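Local coordinates for protein P450 epoxidase (Sorangium cellulosum, PDB 1Q5D) that belongs to the cytochrome P450 family, holding a heme and the bound ligand EPB in a largely helical fold with smaller beta sheets, at residues A[58-62]-A[328-333]; A[150-154]-A[259-264]; A[267-272]-A[389-395]; A[298-303]-A[398-404]. All coordinates share one frame; numbering follows the deposited sequence.

Contact 1 of 4, residues A[58-62]-A[328-333]; sequences VSAVF and LLIPSA
Leu328 lays its CD2 methyl over one face of the Phe62 ring, with Leu328 CD2 3.9 Å from the ring centroid of Phe62 and 14° off the ring normal. This is a CH-pi contact, displaced slightly toward the rim. Ile330 reaches the same ring from another quarter: its CD1 comes up to the edge, near the ring plane, 4.2 Å from Phe62 CE2.

The remaining contacts are aliphatic. Leu328 divides its branches, so that while CD2 serves the ring, Leu328 CD1 lies 3.9 Å from Val61 CG1. Val58 is also forked. With chi1 at 166°, its CG1 sits beside its own carbonyl carbon and meets Leu328 CB and Ile330 CD1, each 4.0 Å from Val58 CG1. The other methyl, Val58 CG2, faces Ala333 CB at 3.8 Å.

No hydrogen bond crosses between the segments; the polar links run within them or to neighbours. Leu329, at the N-cap and at the centre of an inverse gamma turn, accepts on its O from Ala333 N at 3.0 Å, which curls the chain from strand into helix and brings Ala333 round to Val58. Backbone bonds tie Leu328 to Thr305 and Leu329 to Leu52.

Phe62 also touches the heme. Helix 55-62 is thus packed against the mixed sheet at strand 325-329, the sheet region of the cytochrome P450 fold, with the Phe62 ring at the heme pocket.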
# COMPACT_ATOMS: atom_id res chain seq x y z
N VAL A 58 3.12 17.13 7.85
CA VAL A 58 2.48 15.94 7.30
C VAL A 58 1.59 15.24 8.34
O VAL A 58 0.41 14.96 8.10
CB VAL A 58 3.54 14.96 6.78
CG1 VAL A 58 2.94 13.60 6.52
CG2 VAL A 58 4.19 15.51 5.51
N SER A 59 2.15 14.98 9.51
CA SER A 59 1.40 14.32 10.57
C SER A 59 0.18 15.14 10.97
O SER A 59 -0.89 14.58 11.19
CB SER A 59 2.30 14.05 11.77
OG SER A 59 1.52 13.66 12.88
N ALA A 60 0.34 16.45 11.07
CA ALA A 60 -0.76 17.32 11.48
C ALA A 60 -1.94 17.24 10.52
O ALA A 60 -3.09 17.13 10.95
CB ALA A 60 -0.28 18.76 11.62
N VAL A 61 -1.65 17.26 9.22
CA VAL A 61 -2.69 17.22 8.20
C VAL A 61 -3.54 15.94 8.28
O VAL A 61 -4.75 15.97 8.05
CB VAL A 61 -2.10 17.39 6.79
CG1 VAL A 61 -3.11 17.00 5.72
CG2 VAL A 61 -1.65 18.83 6.59
N PHE A 62 -2.91 14.81 8.60
CA PHE A 62 -3.66 13.56 8.76
C PHE A 62 -4.85 13.78 9.69
O PHE A 62 -5.93 13.23 9.48
CB PHE A 62 -2.75 12.46 9.32
CG PHE A 62 -2.03 11.65 8.27
CD1 PHE A 62 -2.72 10.76 7.46
CD2 PHE A 62 -0.66 11.75 8.11
CE1 PHE A 62 -2.06 10.00 6.50
CE2 PHE A 62 0.01 11.01 7.15
CZ PHE A 62 -0.69 10.13 6.35
N LEU A 328 1.04 14.74 0.77
CA LEU A 328 1.85 14.53 1.96
C LEU A 328 3.04 13.73 1.50
O LEU A 328 2.88 12.58 1.11
CB LEU A 328 1.04 13.71 2.97
CG LEU A 328 0.02 14.48 3.81
CD1 LEU A 328 -0.75 15.53 3.02
CD2 LEU A 328 -0.95 13.56 4.55
N LEU A 329 4.24 14.33 1.50
CA LEU A 329 5.44 13.67 0.98
C LEU A 329 6.02 12.67 1.98
O LEU A 329 7.00 12.96 2.66
CB LEU A 329 6.51 14.70 0.55
CG LEU A 329 7.69 14.21 -0.29
CD1 LEU A 329 7.26 13.45 -1.58
CD2 LEU A 329 8.65 15.38 -0.66
N ILE A 330 5.43 11.47 2.01
CA ILE A 330 5.75 10.48 3.04
C ILE A 330 7.20 10.06 3.17
O ILE A 330 7.72 10.02 4.28
CB ILE A 330 4.84 9.22 2.91
CG1 ILE A 330 3.35 9.59 3.00
CG2 ILE A 330 5.23 8.16 3.94
CD1 ILE A 330 2.94 10.33 4.22
N PRO A 331 7.88 9.70 2.08
CA PRO A 331 9.27 9.28 2.17
C PRO A 331 10.17 10.39 2.70
O PRO A 331 11.21 10.10 3.26
CB PRO A 331 9.66 8.95 0.72
CG PRO A 331 8.38 8.79 0.03
CD PRO A 331 7.37 9.66 0.69
N SER A 332 9.74 11.63 2.53
CA SER A 332 10.48 12.78 3.03
C SER A 332 10.25 12.99 4.53
O SER A 332 11.19 13.09 5.31
CB SER A 332 10.06 14.05 2.30
OG SER A 332 10.76 15.18 2.84
N ALA A 333 8.98 13.06 4.91
CA ALA A 333 8.62 13.22 6.31
C ALA A 333 9.29 12.12 7.15
O ALA A 333 9.67 12.36 8.30
CB ALA A 333 7.08 13.16 6.46

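Contact 2 of 4, residues A[150-154]-A[259-264]; sequences AEGIP and TIYLIA. With HEM (protoporphyrin IX containing Fe), chain B.
Pro154 presses the CG corner of its ring against the helix, with Pro154 CG 3.6 Å from both Thr259 CB and Ile260 CG1. The proline and threonine side chains run antiparallel past one another, whereas the proline and Ile260 side chains cross at about a right angle. At the other end of the contact Ala150 CB settles on the helix surface, 3.7 Å from Ile260 O and 3.8 Å from Ile263 CG2. Ile260 spans the two: its CG1 stands beside its own backbone N (chi1 -62°) and the chain then runs straight out, carrying Ile260 CD1 to 4.0 Å from Glu151 CA. Ile153 adds a looser touch through its CG2 to Ile263 CD1.

One step out, a type I turn from Ala150 to Ile153 sets the alanine and the proline on the same helix face, closed by Ile153 N to Ala150 O at 3.3 Å. Ile153 is backed by Val130 and Leu133 of helix 123-137 and by Ala378 of helix 368-385.

Thr259 OG1 is hydrogen-bonded to Gly255 O, at the end of the preceding helix 241-255, and comes within 3.3 Å of HEM CBB, a vinyl carbon. The heme iron carries water 1 at 2.2 Å from HEM FE. Since no hydrogen bond joins the segments, the turn meets the long distal helix of the P450 fold by shape and apolar contact alone, while the Thr259 hydroxyl finds its polar partner in Gly255.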
# COMPACT_ATOMS: atom_id res chain seq x y z
N ALA A 150 7.56 -12.54 -4.04
CA ALA A 150 6.71 -11.52 -3.45
C ALA A 150 5.40 -11.37 -4.21
O ALA A 150 4.34 -11.18 -3.62
CB ALA A 150 7.46 -10.15 -3.36
N GLU A 151 5.48 -11.46 -5.54
CA GLU A 151 4.31 -11.25 -6.38
C GLU A 151 3.19 -12.26 -6.10
O GLU A 151 2.01 -11.97 -6.28
CB GLU A 151 4.74 -11.37 -7.84
CG GLU A 151 3.76 -10.85 -8.87
CD GLU A 151 4.40 -10.83 -10.24
OE1 GLU A 151 5.20 -9.91 -10.50
OE2 GLU A 151 4.13 -11.75 -11.04
N GLY A 152 3.57 -13.46 -5.68
CA GLY A 152 2.57 -14.50 -5.52
C GLY A 152 2.03 -14.68 -4.11
O GLY A 152 1.31 -15.64 -3.84
N ILE A 153 2.38 -13.76 -3.21
CA ILE A 153 1.96 -13.92 -1.81
C ILE A 153 0.72 -13.11 -1.40
O ILE A 153 -0.25 -13.67 -0.88
CB ILE A 153 3.15 -13.67 -0.84
CG1 ILE A 153 4.24 -14.72 -1.08
CG2 ILE A 153 2.68 -13.70 0.61
CD1 ILE A 153 5.54 -14.43 -0.37
N PRO A 154 0.74 -11.80 -1.58
CA PRO A 154 -0.36 -10.95 -1.10
C PRO A 154 -1.77 -11.29 -1.56
O PRO A 154 -2.69 -11.11 -0.76
CB PRO A 154 0.04 -9.56 -1.57
CG PRO A 154 1.54 -9.63 -1.61
CD PRO A 154 1.83 -10.99 -2.17
N THR A 259 1.83 -4.69 -0.43
CA THR A 259 2.51 -5.77 0.29
C THR A 259 3.65 -6.40 -0.51
O THR A 259 4.65 -6.83 0.05
CB THR A 259 1.51 -6.85 0.71
OG1 THR A 259 0.36 -6.24 1.32
CG2 THR A 259 2.11 -7.71 1.81
N ILE A 260 3.48 -6.49 -1.83
CA ILE A 260 4.54 -6.99 -2.68
C ILE A 260 5.80 -6.16 -2.46
O ILE A 260 6.92 -6.69 -2.31
CB ILE A 260 4.09 -6.92 -4.18
CG1 ILE A 260 2.86 -7.82 -4.42
CG2 ILE A 260 5.24 -7.30 -5.12
CD1 ILE A 260 2.34 -7.79 -5.88
N TYR A 261 5.64 -4.84 -2.46
CA TYR A 261 6.82 -3.97 -2.32
C TYR A 261 7.41 -4.00 -0.91
O TYR A 261 8.61 -3.93 -0.74
CB TYR A 261 6.52 -2.56 -2.82
CG TYR A 261 6.16 -2.62 -4.29
CD1 TYR A 261 6.94 -3.33 -5.17
CD2 TYR A 261 5.00 -2.02 -4.78
CE1 TYR A 261 6.62 -3.42 -6.51
CE2 TYR A 261 4.66 -2.12 -6.12
CZ TYR A 261 5.49 -2.83 -6.97
OH TYR A 261 5.18 -2.93 -8.30
N LEU A 262 6.56 -4.15 0.09
CA LEU A 262 7.08 -4.31 1.46
C LEU A 262 8.03 -5.51 1.56
O LEU A 262 9.17 -5.41 2.08
CB LEU A 262 5.91 -4.46 2.45
CG LEU A 262 6.28 -4.88 3.88
CD1 LEU A 262 7.31 -3.89 4.46
CD2 LEU A 262 5.03 -4.92 4.76
N ILE A 263 7.56 -6.65 1.05
CA ILE A 263 8.34 -7.86 1.05
C ILE A 263 9.63 -7.66 0.25
O ILE A 263 10.72 -8.00 0.71
CB ILE A 263 7.51 -9.05 0.48
CG1 ILE A 263 6.34 -9.37 1.42
CG2 ILE A 263 8.40 -10.27 0.29
CD1 ILE A 263 5.29 -10.30 0.85
N ALA A 264 9.50 -7.11 -0.96
CA ALA A 264 10.68 -6.89 -1.79
C ALA A 264 11.66 -5.90 -1.18
O ALA A 264 12.88 -6.15 -1.13
CB ALA A 264 10.28 -6.45 -3.22
CHA HEM B . -5.23 2.83 3.75
CHB HEM B . -0.50 1.97 3.54
CHC HEM B . -1.39 -2.80 3.25
CHD HEM B . -6.09 -1.88 2.87
C1A HEM B . -3.88 3.00 3.81
C2A HEM B . -3.19 4.24 4.07
C3A HEM B . -1.88 4.01 3.99
C4A HEM B . -1.70 2.61 3.69
CMA HEM B . -0.75 5.06 4.19
CAA HEM B . -3.87 5.60 4.37
CBA HEM B . -3.95 6.46 3.11
CGA HEM B . -4.54 7.81 3.46
O1A HEM B . -4.81 8.63 2.53
O2A HEM B . -4.76 8.08 4.68
C1B HEM B . -0.36 0.61 3.45
C2B HEM B . 0.91 -0.06 3.40
C3B HEM B . 0.68 -1.36 3.30
C4B HEM B . -0.75 -1.58 3.29
CMB HEM B . 2.32 0.59 3.42
CAB HEM B . 1.82 -2.38 3.25
CBB HEM B . 1.64 -3.61 2.77
C1C HEM B . -2.73 -2.99 3.16
C2C HEM B . -3.42 -4.26 3.13
C3C HEM B . -4.73 -3.99 3.02
C4C HEM B . -4.89 -2.54 3.00
CMC HEM B . -2.71 -5.64 3.21
CAC HEM B . -5.94 -4.93 2.93
CBC HEM B . -5.82 -6.22 3.22
C1D HEM B . -6.27 -0.53 3.01
C2D HEM B . -7.54 0.11 2.82
C3D HEM B . -7.29 1.58 3.10
C4D HEM B . -5.89 1.67 3.40
CMD HEM B . -8.87 -0.56 2.45
CAD HEM B . -8.32 2.72 3.09
CBD HEM B . -8.60 3.03 4.57
CGD HEM B . -9.58 4.17 4.69
O1D HEM B . -9.55 5.07 3.82
O2D HEM B . -10.40 4.18 5.66
NA HEM B . -2.94 2.01 3.58
NB HEM B . -1.39 -0.33 3.38
NC HEM B . -3.65 -1.98 3.07
ND HEM B . -5.32 0.42 3.34
FE HEM B . -3.31 0.01 3.50
O HOH W 1 -3.15 0.31 1.32

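Contact 3 of 4, residues A[267-272]-A[389-395]; sequences VLNLLR and MKLKETP
Leu271 carries the tight part of this contact, spreading its two methyls along the backbone at the start of strand 390-391. Leu271 CD2 comes to 3.4 Å from Met389 O, and Leu271 CD1 lies 4.0 Å from Leu391 N. The extended leucine, with CG beside its backbone N (chi1 -64°) and chi2 at 177°, reaches that far, and its methyls also meet Met389 CG and Leu391 CG. Val267 CG1 approaches the sulfur, Met389 SD, at 4.3 Å. Phe383 and Val411 also touch Leu271. Leu268 CD2 adds a buried touch to Pro395 CG at 3.9 Å, the two side chains crossing at about a right angle.

Toward solvent the packing is thinner. The exposed guanidinium of Arg272 has Leu268 CD2 over the centre of one face, 3.6 Å from its plane. The arginine, extended from CG to NE, reaches Pro395 with NH2 alone, Arg272 NH2 standing 3.8 Å from Pro395 CG. The exposed Lys390 side chain sets out away from the helix.

No hydrogen bond crosses here; strand 390-391 instead pairs antiparallel with strand 406-412. This is helix-on-sheet packing, in which the C-terminal part of the long P450 helix 257-272 rests on the small antiparallel sheet built on strand 406-412.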
# COMPACT_ATOMS: atom_id res chain seq x y z
N VAL A 267 13.56 -7.50 1.84
CA VAL A 267 14.66 -8.36 1.41
C VAL A 267 15.83 -7.52 0.89
O VAL A 267 16.98 -7.77 1.25
CB VAL A 267 14.21 -9.37 0.32
CG1 VAL A 267 15.42 -10.00 -0.36
CG2 VAL A 267 13.28 -10.46 0.91
N LEU A 268 15.52 -6.52 0.06
CA LEU A 268 16.54 -5.62 -0.47
C LEU A 268 17.33 -4.95 0.66
O LEU A 268 18.57 -4.94 0.65
CB LEU A 268 15.91 -4.55 -1.36
CG LEU A 268 16.87 -3.47 -1.88
CD1 LEU A 268 18.14 -4.11 -2.47
CD2 LEU A 268 16.19 -2.59 -2.92
N ASN A 269 16.61 -4.39 1.62
CA ASN A 269 17.25 -3.65 2.69
C ASN A 269 18.03 -4.52 3.65
O ASN A 269 19.00 -4.06 4.24
CB ASN A 269 16.23 -2.78 3.44
CG ASN A 269 16.01 -1.45 2.76
OD1 ASN A 269 16.80 -0.52 2.90
ND2 ASN A 269 14.91 -1.35 2.02
N LEU A 270 17.63 -5.78 3.79
CA LEU A 270 18.37 -6.71 4.65
C LEU A 270 19.61 -7.25 3.93
O LEU A 270 20.63 -7.51 4.56
CB LEU A 270 17.47 -7.86 5.13
CG LEU A 270 16.44 -7.43 6.17
CD1 LEU A 270 15.42 -8.56 6.48
CD2 LEU A 270 17.11 -6.93 7.45
N LEU A 271 19.54 -7.40 2.61
CA LEU A 271 20.73 -7.72 1.82
C LEU A 271 21.72 -6.55 1.84
O LEU A 271 22.94 -6.77 1.88
CB LEU A 271 20.37 -8.05 0.38
CG LEU A 271 19.53 -9.30 0.15
CD1 LEU A 271 19.19 -9.45 -1.31
CD2 LEU A 271 20.24 -10.55 0.67
N ARG A 272 21.20 -5.32 1.84
CA ARG A 272 22.02 -4.11 1.86
C ARG A 272 22.65 -3.78 3.22
O ARG A 272 23.64 -3.05 3.28
CB ARG A 272 21.21 -2.90 1.40
CG ARG A 272 21.23 -2.67 -0.09
CD ARG A 272 20.33 -1.54 -0.53
NE ARG A 272 20.13 -1.51 -1.98
CZ ARG A 272 19.32 -0.67 -2.60
NH1 ARG A 272 18.62 0.22 -1.89
NH2 ARG A 272 19.19 -0.71 -3.92
N MET A 389 21.90 -15.87 1.20
CA MET A 389 21.38 -15.18 0.02
C MET A 389 22.12 -13.88 -0.28
O MET A 389 22.43 -13.12 0.63
CB MET A 389 19.88 -14.88 0.21
CG MET A 389 19.20 -14.20 -0.97
SD MET A 389 17.47 -13.75 -0.60
CE MET A 389 17.14 -14.85 0.76
N LYS A 390 22.41 -13.63 -1.55
CA LYS A 390 23.11 -12.41 -1.96
C LYS A 390 22.45 -11.78 -3.17
O LYS A 390 21.90 -12.48 -4.01
CB LYS A 390 24.57 -12.72 -2.33
CG LYS A 390 25.49 -13.02 -1.16
CD LYS A 390 26.92 -12.52 -1.43
CE LYS A 390 27.50 -13.10 -2.72
NZ LYS A 390 28.99 -12.87 -2.81
N LEU A 391 22.52 -10.45 -3.25
CA LEU A 391 22.09 -9.70 -4.43
C LEU A 391 22.93 -10.07 -5.66
O LEU A 391 24.15 -9.95 -5.64
CB LEU A 391 22.26 -8.20 -4.16
CG LEU A 391 21.07 -7.27 -4.33
CD1 LEU A 391 21.54 -5.82 -4.46
CD2 LEU A 391 20.20 -7.69 -5.52
N LYS A 392 22.27 -10.49 -6.74
CA LYS A 392 22.99 -10.81 -7.97
C LYS A 392 23.41 -9.54 -8.69
O LYS A 392 24.50 -9.47 -9.26
CB LYS A 392 22.15 -11.68 -8.90
CG LYS A 392 22.98 -12.41 -9.95
CD LYS A 392 22.16 -12.76 -11.18
CE LYS A 392 22.92 -13.71 -12.09
NZ LYS A 392 21.99 -14.49 -12.97
N GLU A 393 22.53 -8.54 -8.67
CA GLU A 393 22.79 -7.27 -9.34
C GLU A 393 21.70 -6.27 -8.99
O GLU A 393 20.67 -6.64 -8.42
CB GLU A 393 22.89 -7.48 -10.85
CG GLU A 393 21.66 -7.06 -11.64
CD GLU A 393 20.64 -8.18 -11.75
OE1 GLU A 393 20.96 -9.24 -12.31
OE2 GLU A 393 19.50 -7.97 -11.27
N THR A 394 21.93 -5.00 -9.33
CA THR A 394 21.03 -3.91 -8.95
C THR A 394 19.58 -4.19 -9.33
O THR A 394 19.28 -4.57 -10.47
CB THR A 394 21.50 -2.59 -9.59
OG1 THR A 394 22.92 -2.62 -9.79
CG2 THR A 394 21.31 -1.44 -8.61
N PRO A 395 18.68 -3.99 -8.38
CA PRO A 395 17.25 -4.12 -8.66
C PRO A 395 16.80 -3.13 -9.73
O PRO A 395 17.36 -2.04 -9.85
CB PRO A 395 16.58 -3.77 -7.32
CG PRO A 395 17.63 -3.05 -6.54
CD PRO A 395 18.95 -3.62 -6.98

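Contact 4 of 4, residues A[298-303]-A[398-404]; sequences DNILRI and GYHPAFR. With EPB (7,11-dihydroxy-8,8,10,12,16-pentamethyl-3-[1-methyl-2-(2-methyl-thiazol-4-yl)vinyl]-4,17-dioxabicyclo[14.1.0]heptadecane-5,9-dione), chain C.
Ala402 O is gripped by two donors: Arg302 N at 3.0 Å, from above the carbonyl plane, and water 2, which in turn accepts from Ile303 N. Beside it the Arg302 side chain, bent at chi3 (-63°), turns its guanidinium into the facing loop. Arg302 NE meets His400 O at 2.7 Å, nearly along the C=O axis, and Arg302 NH2 takes Gly398 O at 2.9 Å; both bonds to Phe403 O are weak. Its NH1 goes to Pro19 O.

The second arginine reaches toward Asp298. Arg404 N bonds Ile300 O at 2.8 Å, next to the single bridge between Leu301 and Phe403, and Arg404 NH1 bonds Asn299 O at 2.8 Å. Its salt bridge to Asp298 includes Arg404 NH2 to Asp298 OD1 at 2.9 Å, with the two flat groups turned 46° apart. Arg404 NE is held by Ala25 O.

Leu301, Ala402 and Phe403 line the EPB pocket, Phe403 CZ lying 3.6 Å from EPB O16. Leu301 CD2 also packs against Phe403 CE2. Two buried guanidiniums thus tie the loops together, one probably balanced by a carboxylate, the other surrounded by backbone carbonyls, behind an apolar wall facing the ligand.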
# COMPACT_ATOMS: atom_id res chain seq x y z
N ASP A 298 12.90 3.48 4.10
CA ASP A 298 12.84 3.40 2.64
C ASP A 298 11.41 3.23 2.17
O ASP A 298 11.05 2.20 1.59
CB ASP A 298 13.68 2.22 2.18
CG ASP A 298 14.17 2.36 0.74
OD1 ASP A 298 13.99 3.43 0.11
OD2 ASP A 298 14.75 1.42 0.19
N ASN A 299 10.59 4.24 2.42
CA ASN A 299 9.18 4.14 2.19
C ASN A 299 8.89 3.84 0.72
O ASN A 299 9.51 4.45 -0.17
CB ASN A 299 8.47 5.42 2.58
CG ASN A 299 6.97 5.26 2.57
OD1 ASN A 299 6.28 5.72 1.64
ND2 ASN A 299 6.44 4.60 3.62
N ILE A 300 7.96 2.92 0.50
CA ILE A 300 7.62 2.45 -0.85
C ILE A 300 6.83 3.45 -1.71
O ILE A 300 6.67 3.23 -2.93
CB ILE A 300 6.79 1.14 -0.79
CG1 ILE A 300 5.46 1.40 -0.07
CG2 ILE A 300 7.63 -0.01 -0.20
CD1 ILE A 300 4.41 0.26 -0.17
N LEU A 301 6.30 4.49 -1.09
CA LEU A 301 5.50 5.47 -1.83
C LEU A 301 6.41 6.42 -2.61
O LEU A 301 7.39 6.92 -2.06
CB LEU A 301 4.61 6.28 -0.90
CG LEU A 301 3.48 5.49 -0.22
CD1 LEU A 301 2.62 6.36 0.71
CD2 LEU A 301 2.62 4.87 -1.34
N ARG A 302 6.08 6.63 -3.88
CA ARG A 302 6.82 7.56 -4.75
C ARG A 302 6.69 8.99 -4.27
O ARG A 302 7.68 9.74 -4.18
CB ARG A 302 6.25 7.48 -6.17
CG ARG A 302 7.01 8.33 -7.22
CD ARG A 302 6.54 8.07 -8.65
NE ARG A 302 6.83 6.69 -9.03
CZ ARG A 302 7.97 6.27 -9.57
NH1 ARG A 302 8.95 7.13 -9.84
NH2 ARG A 302 8.12 4.99 -9.85
N ILE A 303 5.46 9.40 -4.00
CA ILE A 303 5.20 10.74 -3.48
C ILE A 303 4.55 10.64 -2.09
O ILE A 303 5.14 11.06 -1.09
CB ILE A 303 4.32 11.54 -4.47
CG1 ILE A 303 4.89 11.45 -5.89
CG2 ILE A 303 4.21 13.00 -4.02
CD1 ILE A 303 3.88 11.06 -6.95
N GLY A 398 10.57 0.85 -11.68
CA GLY A 398 9.72 1.34 -12.76
C GLY A 398 9.15 2.72 -12.50
O GLY A 398 9.75 3.52 -11.77
N TYR A 399 7.99 3.01 -13.09
CA TYR A 399 7.37 4.33 -13.04
C TYR A 399 5.90 4.28 -12.62
O TYR A 399 5.07 5.05 -13.12
CB TYR A 399 7.47 5.02 -14.41
CG TYR A 399 8.88 5.25 -14.89
CD1 TYR A 399 9.45 4.43 -15.86
CD2 TYR A 399 9.64 6.28 -14.38
CE1 TYR A 399 10.75 4.63 -16.30
CE2 TYR A 399 10.94 6.49 -14.80
CZ TYR A 399 11.48 5.68 -15.76
OH TYR A 399 12.77 5.91 -16.17
N HIS A 400 5.55 3.35 -11.74
CA HIS A 400 4.20 3.30 -11.16
C HIS A 400 3.86 4.66 -10.54
O HIS A 400 4.69 5.26 -9.86
CB HIS A 400 4.14 2.19 -10.08
CG HIS A 400 2.76 1.89 -9.60
ND1 HIS A 400 2.01 2.79 -8.89
CD2 HIS A 400 2.00 0.78 -9.72
CE1 HIS A 400 0.84 2.25 -8.58
NE2 HIS A 400 0.80 1.04 -9.09
N PRO A 401 2.66 5.17 -10.80
CA PRO A 401 2.28 6.51 -10.34
C PRO A 401 2.26 6.67 -8.82
O PRO A 401 2.39 7.80 -8.33
CB PRO A 401 0.86 6.69 -10.89
CG PRO A 401 0.37 5.32 -11.16
CD PRO A 401 1.58 4.52 -11.57
N ALA A 402 2.11 5.57 -8.09
CA ALA A 402 2.03 5.65 -6.63
C ALA A 402 3.23 5.06 -5.89
O ALA A 402 3.52 5.45 -4.76
CB ALA A 402 0.73 4.98 -6.13
N PHE A 403 3.92 4.11 -6.50
CA PHE A 403 4.94 3.37 -5.80
C PHE A 403 6.30 3.51 -6.45
O PHE A 403 6.41 3.64 -7.68
CB PHE A 403 4.60 1.87 -5.78
CG PHE A 403 3.31 1.56 -5.07
CD1 PHE A 403 2.26 0.96 -5.76
CD2 PHE A 403 3.17 1.82 -3.72
CE1 PHE A 403 1.08 0.65 -5.11
CE2 PHE A 403 1.99 1.51 -3.05
CZ PHE A 403 0.94 0.93 -3.75
N ARG A 404 7.33 3.44 -5.62
CA ARG A 404 8.67 3.22 -6.11
C ARG A 404 8.75 1.71 -6.41
O ARG A 404 9.37 0.95 -5.66
CB ARG A 404 9.70 3.63 -5.05
CG ARG A 404 9.53 5.06 -4.48
CD ARG A 404 10.39 5.36 -3.23
NE ARG A 404 11.76 4.87 -3.43
CZ ARG A 404 12.53 4.40 -2.46
NH1 ARG A 404 12.10 4.37 -1.21
NH2 ARG A 404 13.75 3.96 -2.75
O16 EPB C . -2.43 1.84 -4.66
C51 EPB C . -0.15 3.34 -0.69
O41 EPB C . -2.08 1.91 0.52
C5 EPB C . -1.51 2.99 -0.22
C4 EPB C . -2.60 1.95 -0.82
C16 EPB C . -2.93 2.87 -4.42
O1 EPB C . -3.87 3.12 -3.43
C2 EPB C . -4.42 2.01 -2.51
C3 EPB C . -3.96 2.33 -1.03
C20 EPB C . -5.98 2.16 -2.72
C21 EPB C . -6.40 1.68 -4.10
C22 EPB C . -6.82 2.64 -1.76
C23 EPB C . -8.26 2.90 -1.75
N26 EPB C . -8.88 3.34 -2.91
C25 EPB C . -10.20 3.55 -2.72
C27 EPB C . -11.03 4.00 -3.85
C24 EPB C . -9.09 2.82 -0.69
S1 EPB C . -10.68 3.26 -1.14
C15 EPB C . -2.57 4.13 -5.26
C14 EPB C . -3.80 5.04 -5.69
O14 EPB C . -4.69 4.13 -6.31
C13 EPB C . -3.45 6.37 -6.57
C29 EPB C . -2.81 5.91 -7.93
C30 EPB C . -4.73 7.10 -6.95
C12 EPB C . -2.37 7.33 -5.81
O12 EPB C . -1.24 7.59 -6.34
C11 EPB C . -2.59 8.01 -4.40
C28 EPB C . -2.21 9.50 -4.62
C10 EPB C . -2.05 7.07 -3.36
O10 EPB C . -0.59 7.06 -3.40
C9 EPB C . -2.57 7.57 -2.03
C91 EPB C . -4.02 7.47 -2.01
C8 EPB C . -2.21 6.73 -0.85
C7 EPB C . -1.46 5.38 -1.16
C6 EPB C . -2.48 4.34 -0.45
O HOH W 2 2.95 8.16 -4.31

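Overall arrangement
Contact 4 is the meeting point of the four. It touches contact 1, where Pro331 CG lies 3.0 Å from Leu301 O, and contact 2, where Tyr261 CE2 lies 3.9 Å from Phe403 CD1. It also reaches contact 3 through a weak hydrogen bond from Asn269 ND2 to Asp298 OD2. Contacts 2 and 3 follow one another on helix 257-272, their centres about 15 Å apart. Contacts 1 and 2 lie on opposite sides of the chain's centre, their centres about 24 Å apart, yet Phe62 and Thr259 both reach the heme. Contact 4 supplies three residues of the EPB pocket; contact 3 is remote, with the side chain of Val267 about 14 Å from the heme.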